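Local coordinates for flagellar hook associated protein type 3 FlgL (Legionella pneumophila subsp. pneumophila, PDB 5YTI), which probably serves as a structural component of the bacterial flagellum, as a hook-associated member of the flagellin family, at residues V182-A194 with F286-S298. Sequence-based numbering, arbitrary orientation.
Sequences VFMRIPSGNGRFA and FSISPAKNESIFS
Ala-194 O is approached by two groups of Ser-289: the backbone N at 3.1 Å and, through a weak bond, OG. With Ala-194 N returning a bond to Ser-289 O, the residues form a hydrogen-bonded antiparallel pair where strand 193-197, outermost within this chain, borders strand 285-290 of an antiparallel sheet. Phe-193 and Pro-290 follow as the non-hydrogen-bonded pair, and Ala-291 N then reaches Arg-192 O from well above its carbonyl plane, a sign that regular pairing is ending.

Both segments leave the sheet here, 182-194 through a type II' turn at Ser-188 to Gly-191, yet stay side by side down to the helices. Within that turn Asn-190 OD1 accepts from Arg-192 N and Phe-193 N, an Asx turn and Asx motif, while its ND2 sits 3.1 Å above the centre of the Phe-193 ring. Ser-188 holds Lys-292 twice: its N donates to Lys-292 O, and its OG, set between backbone N and carbonyl carbon (chi1 52°), accepts from Lys-292 N at 3.0 Å. Glu-294 N continues the series to Ile-186 O. Between the segments, Arg-185 CB lies against CG of the Asn-293 amide at 3.6 Å; their polar ends turn to Asp-180 and Asn-181 of the second subunit, respectively.

At the far end, helix 179-184 meets the start of helix 296-307. Ile-296 N donates almost straight to Phe-183 O (164° at the hydrogen), and Ser-295 OG caps the new helix through Ser-298 N. The Phe-183 and Phe-297 rings are nearly parallel, 18° apart, but displaced laterally, with centroids 5.8 Å apart, so that little of one ring lies over the other. Selenomethionine Met-184 makes a Met-aromatic contact, its SE lying in the plane of the Phe-297 ring, 3.8 Å from CE2.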
ATOM      1  N   VAL A 182      -1.671   9.840  -2.438  1.00 77.12           N
ATOM      2  CA  VAL A 182      -0.913  10.460  -1.347  1.00 76.91           C
ATOM      3  C   VAL A 182      -1.433  10.115   0.045  1.00 76.26           C
ATOM      4  O   VAL A 182      -0.656   9.783   0.914  1.00 74.50           O
ATOM      5  CB  VAL A 182      -0.852  11.981  -1.484  1.00 76.67           C
ATOM      6  CG1 VAL A 182      -0.115  12.567  -0.300  1.00 77.56           C
ATOM      7  CG2 VAL A 182      -0.169  12.365  -2.778  1.00 75.63           C
ATOM      8  N   PHE A 183      -2.751  10.146   0.220  1.00 77.37           N
ATOM      9  CA  PHE A 183      -3.358  10.046   1.537  1.00 77.24           C
ATOM     10  C   PHE A 183      -4.167   8.795   1.845  1.00 75.82           C
ATOM     11  O   PHE A 183      -4.278   8.438   3.002  1.00 75.36           O
ATOM     12  CB  PHE A 183      -4.262  11.257   1.746  1.00 78.69           C
ATOM     13  CG  PHE A 183      -3.532  12.569   1.717  1.00 78.07           C
ATOM     14  CD1 PHE A 183      -2.878  13.025   2.829  1.00 78.68           C
ATOM     15  CD2 PHE A 183      -3.525  13.346   0.577  1.00 78.88           C
ATOM     16  CE1 PHE A 183      -2.205  14.234   2.804  1.00 80.82           C
ATOM     17  CE2 PHE A 183      -2.859  14.558   0.537  1.00 80.32           C
ATOM     18  CZ  PHE A 183      -2.197  15.009   1.653  1.00 79.86           C
HETATM   19  N   MSE A 184      -4.746   8.131   0.850  1.00 77.22           N
HETATM   20  CA  MSE A 184      -5.744   7.085   1.147  1.00 79.54           C
HETATM   21  C   MSE A 184      -5.271   5.648   1.140  1.00 82.35           C
HETATM   22  O   MSE A 184      -5.666   4.848   1.993  1.00 87.10           O
HETATM   23  CB  MSE A 184      -6.954   7.168   0.231  1.00 79.71           C
HETATM   24  CG  MSE A 184      -7.430   8.603   0.013  1.00 82.72           C
HETATM   25 SE   MSE A 184      -8.481   9.339   1.516  1.00 85.62          SE
HETATM   26  CE  MSE A 184      -9.673   7.786   1.710  1.00 85.85           C
ATOM     27  N   ARG A 185      -4.457   5.261   0.178  1.00 83.97           N
ATOM     28  CA  ARG A 185      -4.115   3.850   0.063  1.00 86.48           C
ATOM     29  C   ARG A 185      -2.737   3.605   0.620  1.00 86.95           C
ATOM     30  O   ARG A 185      -1.742   3.867  -0.037  1.00 87.53           O
ATOM     31  CB  ARG A 185      -4.168   3.415  -1.388  1.00 89.11           C
ATOM     32  CG  ARG A 185      -5.398   3.885  -2.133  1.00 89.49           C
ATOM     33  CD  ARG A 185      -6.670   3.676  -1.342  1.00 91.11           C
ATOM     34  NE  ARG A 185      -7.826   3.935  -2.192  1.00 92.51           N
ATOM     35  CZ  ARG A 185      -9.076   3.684  -1.828  1.00 96.01           C
ATOM     36  NH1 ARG A 185      -9.329   3.188  -0.623  1.00 98.61           N
ATOM     37  NH2 ARG A 185     -10.074   3.923  -2.665  1.00 97.01           N
ATOM     38  N   ILE A 186      -2.699   3.125   1.856  1.00 89.41           N
ATOM     39  CA  ILE A 186      -1.463   2.892   2.596  1.00 87.32           C
ATOM     40  C   ILE A 186      -1.776   1.664   3.379  1.00 87.89           C
ATOM     41  O   ILE A 186      -2.814   1.598   4.023  1.00 88.68           O
ATOM     42  CB  ILE A 186      -1.176   4.019   3.575  1.00 85.19           C
ATOM     43  CG1 ILE A 186      -1.161   5.334   2.828  1.00 84.69           C
ATOM     44  CG2 ILE A 186       0.134   3.786   4.288  1.00 85.61           C
ATOM     45  CD1 ILE A 186      -0.707   6.487   3.679  1.00 85.93           C
ATOM     46  N   PRO A 187      -0.913   0.666   3.302  1.00 89.79           N
ATOM     47  CA  PRO A 187      -1.372  -0.559   3.902  1.00 88.81           C
ATOM     48  C   PRO A 187      -1.285  -0.482   5.417  1.00 86.80           C
ATOM     49  O   PRO A 187      -0.394   0.190   6.006  1.00 88.68           O
ATOM     50  CB  PRO A 187      -0.422  -1.628   3.323  1.00 90.57           C
ATOM     51  CG  PRO A 187       0.402  -0.920   2.287  1.00 93.03           C
ATOM     52  CD  PRO A 187       0.427   0.519   2.726  1.00 91.75           C
ATOM     53  N   SER A 188      -2.246  -1.166   6.027  1.00 82.60           N
ATOM     54  CA  SER A 188      -2.362  -1.262   7.467  1.00 81.34           C
ATOM     55  C   SER A 188      -1.412  -2.296   8.010  1.00 81.18           C
ATOM     56  O   SER A 188      -0.816  -3.081   7.260  1.00 82.02           O
ATOM     57  CB  SER A 188      -3.771  -1.676   7.835  1.00 81.78           C
ATOM     58  OG  SER A 188      -4.150  -2.853   7.119  1.00 84.32           O
ATOM     59  N   GLY A 189      -1.300  -2.327   9.330  1.00 81.72           N
ATOM     60  CA  GLY A 189      -0.406  -3.259   9.997  1.00 80.23           C
ATOM     61  C   GLY A 189       1.017  -2.850   9.697  1.00 81.27           C
ATOM     62  O   GLY A 189       1.323  -1.646   9.486  1.00 89.56           O
ATOM     63  N   ASN A 190       1.866  -3.862   9.616  1.00 77.35           N
ATOM     64  CA  ASN A 190       3.266  -3.664   9.357  1.00 77.73           C
ATOM     65  C   ASN A 190       3.510  -3.519   7.891  1.00 79.79           C
ATOM     66  O   ASN A 190       4.676  -3.477   7.469  1.00 84.05           O
ATOM     67  CB  ASN A 190       4.079  -4.862   9.841  1.00 77.13           C
ATOM     68  CG  ASN A 190       3.604  -6.159   9.250  1.00 74.47           C
ATOM     69  OD1 ASN A 190       3.006  -6.176   8.182  1.00 73.17           O
ATOM     70  ND2 ASN A 190       3.844  -7.258   9.962  1.00 73.88           N
ATOM     71  N   GLY A 191       2.428  -3.515   7.117  1.00 77.80           N
ATOM     72  CA  GLY A 191       2.510  -3.312   5.692  1.00 77.00           C
ATOM     73  C   GLY A 191       2.089  -4.534   4.928  1.00 78.18           C
ATOM     74  O   GLY A 191       1.692  -4.448   3.761  1.00 80.47           O
ATOM     75  N   ARG A 192       2.180  -5.683   5.581  1.00 79.86           N
ATOM     76  CA  ARG A 192       1.820  -6.950   4.962  1.00 81.75           C
ATOM     77  C   ARG A 192       0.723  -7.674   5.749  1.00 82.93           C
ATOM     78  O   ARG A 192      -0.221  -8.225   5.143  1.00 81.20           O
ATOM     79  CB  ARG A 192       3.066  -7.833   4.836  1.00 82.57           C
ATOM     80  CG  ARG A 192       4.119  -7.249   3.910  1.00 82.70           C
ATOM     81  CD  ARG A 192       3.630  -7.194   2.461  1.00 83.80           C
ATOM     82  NE  ARG A 192       3.414  -8.533   1.905  1.00 83.14           N
ATOM     83  CZ  ARG A 192       4.395  -9.351   1.539  1.00 80.91           C
ATOM     84  NH1 ARG A 192       4.106 -10.540   1.043  1.00 80.15           N
ATOM     85  NH2 ARG A 192       5.662  -8.974   1.662  1.00 79.47           N
ATOM     86  N   PHE A 193       0.844  -7.674   7.088  1.00 84.15           N
ATOM     87  CA  PHE A 193      -0.252  -8.175   7.955  1.00 86.24           C
ATOM     88  C   PHE A 193      -0.576  -7.335   9.203  1.00 85.46           C
ATOM     89  O   PHE A 193       0.290  -6.676   9.815  1.00 85.81           O
ATOM     90  CB  PHE A 193      -0.052  -9.648   8.344  1.00 86.86           C
ATOM     91  CG  PHE A 193       1.268  -9.931   8.991  1.00 87.26           C
ATOM     92  CD1 PHE A 193       2.382 -10.267   8.220  1.00 87.64           C
ATOM     93  CD2 PHE A 193       1.411  -9.856  10.358  1.00 85.83           C
ATOM     94  CE1 PHE A 193       3.618 -10.517   8.814  1.00 85.71           C
ATOM     95  CE2 PHE A 193       2.643 -10.099  10.949  1.00 85.32           C
ATOM     96  CZ  PHE A 193       3.744 -10.441  10.179  1.00 83.81           C
ATOM     97  N   ALA A 194      -1.856  -7.384   9.569  1.00 85.12           N
ATOM     98  CA  ALA A 194      -2.374  -6.597  10.673  1.00 86.94           C
ATOM     99  C   ALA A 194      -2.925  -7.491  11.768  1.00 87.47           C
ATOM    100  O   ALA A 194      -3.325  -8.616  11.498  1.00 92.57           O
ATOM    101  CB  ALA A 194      -3.437  -5.644  10.175  1.00 86.39           C
ATOM    102  N   PHE A 286      -6.214 -13.510  19.236  1.00 89.02           N
ATOM    103  CA  PHE A 286      -5.928 -12.428  18.311  1.00 88.00           C
ATOM    104  C   PHE A 286      -6.194 -12.856  16.858  1.00 88.41           C
ATOM    105  O   PHE A 286      -6.119 -14.032  16.495  1.00 87.29           O
ATOM    106  CB  PHE A 286      -4.480 -11.964  18.469  1.00 87.10           C
ATOM    107  CG  PHE A 286      -4.149 -11.417  19.839  1.00 85.68           C
ATOM    108  CD1 PHE A 286      -4.446 -10.113  20.177  1.00 86.13           C
ATOM    109  CD2 PHE A 286      -3.520 -12.199  20.772  1.00 86.07           C
ATOM    110  CE1 PHE A 286      -4.138  -9.601  21.430  1.00 86.42           C
ATOM    111  CE2 PHE A 286      -3.201 -11.695  22.019  1.00 86.93           C
ATOM    112  CZ  PHE A 286      -3.510 -10.399  22.357  1.00 85.71           C
ATOM    113  N   SER A 287      -6.522 -11.886  16.022  1.00 90.88           N
ATOM    114  CA  SER A 287      -6.788 -12.161  14.614  1.00 91.25           C
ATOM    115  C   SER A 287      -5.666 -11.590  13.759  1.00 91.55           C
ATOM    116  O   SER A 287      -5.125 -10.523  14.073  1.00 94.87           O
ATOM    117  CB  SER A 287      -8.091 -11.512  14.202  1.00 91.96           C
ATOM    118  OG  SER A 287      -8.231 -11.616  12.818  1.00 91.51           O
ATOM    119  N   ILE A 288      -5.302 -12.289  12.686  1.00 87.50           N
ATOM    120  CA  ILE A 288      -4.178 -11.843  11.841  1.00 85.08           C
ATOM    121  C   ILE A 288      -4.478 -11.970  10.336  1.00 85.53           C
ATOM    122  O   ILE A 288      -4.735 -13.065   9.809  1.00 87.71           O
ATOM    123  CB  ILE A 288      -2.894 -12.626  12.151  1.00 81.88           C
ATOM    124  CG1 ILE A 288      -2.621 -12.661  13.650  1.00 79.18           C
ATOM    125  CG2 ILE A 288      -1.733 -12.002  11.400  1.00 81.41           C
ATOM    126  CD1 ILE A 288      -1.964 -13.942  14.077  1.00 78.74           C
ATOM    127  N   SER A 289      -4.379 -10.858   9.632  1.00 83.79           N
ATOM    128  CA  SER A 289      -5.090 -10.719   8.384  1.00 84.42           C
ATOM    129  C   SER A 289      -4.286  -9.923   7.376  1.00 84.71           C
ATOM    130  O   SER A 289      -3.541  -9.016   7.746  1.00 84.05           O
ATOM    131  CB  SER A 289      -6.395 -10.002   8.706  1.00 85.46           C
ATOM    132  OG  SER A 289      -6.272  -9.298   9.958  1.00 87.40           O
ATOM    133  N   PRO A 290      -4.436 -10.241   6.090  1.00 84.84           N
ATOM    134  CA  PRO A 290      -3.710  -9.466   5.081  1.00 85.44           C
ATOM    135  C   PRO A 290      -3.862  -7.958   5.246  1.00 84.41           C
ATOM    136  O   PRO A 290      -4.852  -7.474   5.756  1.00 81.46           O
ATOM    137  CB  PRO A 290      -4.346  -9.899   3.767  1.00 86.41           C
ATOM    138  CG  PRO A 290      -5.539 -10.720   4.132  1.00 87.33           C
ATOM    139  CD  PRO A 290      -5.279 -11.274   5.490  1.00 85.62           C
ATOM    140  N   ALA A 291      -2.873  -7.217   4.800  1.00 84.62           N
ATOM    141  CA  ALA A 291      -2.962  -5.797   4.911  1.00 84.67           C
ATOM    142  C   ALA A 291      -4.029  -5.260   4.001  1.00 86.54           C
ATOM    143  O   ALA A 291      -4.322  -5.809   2.945  1.00 87.28           O
ATOM    144  CB  ALA A 291      -1.650  -5.175   4.565  1.00 86.05           C
ATOM    145  N   LYS A 292      -4.563  -4.128   4.416  1.00 90.15           N
ATOM    146  CA  LYS A 292      -5.752  -3.569   3.832  1.00 92.77           C
ATOM    147  C   LYS A 292      -5.474  -2.105   3.587  1.00 89.07           C
ATOM    148  O   LYS A 292      -4.910  -1.454   4.452  1.00 89.55           O
ATOM    149  CB  LYS A 292      -6.862  -3.718   4.854  1.00 94.73           C
ATOM    150  CG  LYS A 292      -8.255  -3.536   4.310  1.00 99.90           C
ATOM    151  CD  LYS A 292      -9.257  -3.661   5.450  1.00104.35           C
ATOM    152  CE  LYS A 292     -10.699  -3.714   4.954  1.00110.31           C
ATOM    153  NZ  LYS A 292     -11.271  -2.359   4.670  1.00113.41           N
ATOM    154  N   ASN A 293      -5.839  -1.568   2.432  1.00 85.55           N
ATOM    155  CA  ASN A 293      -5.646  -0.131   2.254  1.00 87.05           C
ATOM    156  C   ASN A 293      -6.448   0.646   3.297  1.00 86.99           C
ATOM    157  O   ASN A 293      -7.575   0.291   3.620  1.00 86.49           O
ATOM    158  CB  ASN A 293      -5.984   0.330   0.839  1.00 87.09           C
ATOM    159  CG  ASN A 293      -4.840   0.085  -0.135  1.00 87.91           C
ATOM    160  OD1 ASN A 293      -3.659   0.128   0.250  1.00 85.34           O
ATOM    161  ND2 ASN A 293      -5.182  -0.183  -1.409  1.00 85.81           N
ATOM    162  N   GLU A 294      -5.846   1.692   3.848  1.00 85.54           N
ATOM    163  CA  GLU A 294      -6.507   2.465   4.887  1.00 84.82           C
ATOM    164  C   GLU A 294      -5.847   3.841   4.996  1.00 82.36           C
ATOM    165  O   GLU A 294      -4.620   3.920   5.187  1.00 80.67           O
ATOM    166  CB  GLU A 294      -6.475   1.693   6.229  1.00 85.85           C
ATOM    167  CG  GLU A 294      -6.190   2.571   7.448  1.00 88.32           C
ATOM    168  CD  GLU A 294      -6.498   1.931   8.800  1.00 89.78           C
ATOM    169  OE1 GLU A 294      -6.131   0.772   9.024  1.00 86.78           O
ATOM    170  OE2 GLU A 294      -7.073   2.618   9.676  1.00 96.56           O
ATOM    171  N   SER A 295      -6.668   4.901   4.893  1.00 80.55           N
ATOM    172  CA  SER A 295      -6.199   6.318   4.900  1.00 80.73           C
ATOM    173  C   SER A 295      -5.415   6.701   6.120  1.00 79.09           C
ATOM    174  O   SER A 295      -5.609   6.141   7.179  1.00 78.63           O
ATOM    175  CB  SER A 295      -7.373   7.316   4.766  1.00 83.69           C
ATOM    176  OG  SER A 295      -8.351   7.211   5.803  1.00 86.24           O
ATOM    177  N   ILE A 296      -4.520   7.659   5.981  1.00 80.56           N
ATOM    178  CA  ILE A 296      -3.838   8.164   7.152  1.00 83.66           C
ATOM    179  C   ILE A 296      -4.902   8.603   8.112  1.00 82.71           C
ATOM    180  O   ILE A 296      -4.782   8.445   9.310  1.00 84.05           O
ATOM    181  CB  ILE A 296      -3.024   9.415   6.867  1.00 86.98           C
ATOM    182  CG1 ILE A 296      -1.948   9.124   5.846  1.00 91.90           C
ATOM    183  CG2 ILE A 296      -2.356   9.913   8.129  1.00 86.63           C
ATOM    184  CD1 ILE A 296      -1.622  10.373   5.044  1.00 96.09           C
ATOM    185  N   PHE A 297      -5.951   9.181   7.564  1.00 83.28           N
ATOM    186  CA  PHE A 297      -6.998   9.742   8.377  1.00 83.70           C
ATOM    187  C   PHE A 297      -7.572   8.745   9.368  1.00 86.31           C
ATOM    188  O   PHE A 297      -7.562   9.018  10.562  1.00 90.18           O
ATOM    189  CB  PHE A 297      -8.059  10.329   7.492  1.00 81.99           C
ATOM    190  CG  PHE A 297      -7.496  11.222   6.435  1.00 81.60           C
ATOM    191  CD1 PHE A 297      -6.767  12.336   6.790  1.00 79.18           C
ATOM    192  CD2 PHE A 297      -7.671  10.929   5.086  1.00 80.26           C
ATOM    193  CE1 PHE A 297      -6.245  13.161   5.824  1.00 79.85           C
ATOM    194  CE2 PHE A 297      -7.152  11.756   4.115  1.00 79.41           C
ATOM    195  CZ  PHE A 297      -6.434  12.873   4.483  1.00 79.10           C
ATOM    196  N   SER A 298      -8.050   7.591   8.920  1.00 88.28           N
ATOM    197  CA  SER A 298      -8.539   6.627   9.900  1.00 90.47           C
ATOM    198  C   SER A 298      -7.403   6.157  10.843  1.00 88.51           C
ATOM    199  O   SER A 298      -7.672   5.927  12.006  1.00 92.98           O
ATOM    200  CB  SER A 298      -9.347   5.471   9.275  1.00 90.93           C
ATOM    201  OG  SER A 298      -8.506   4.530   8.680  1.00 89.93           O
TER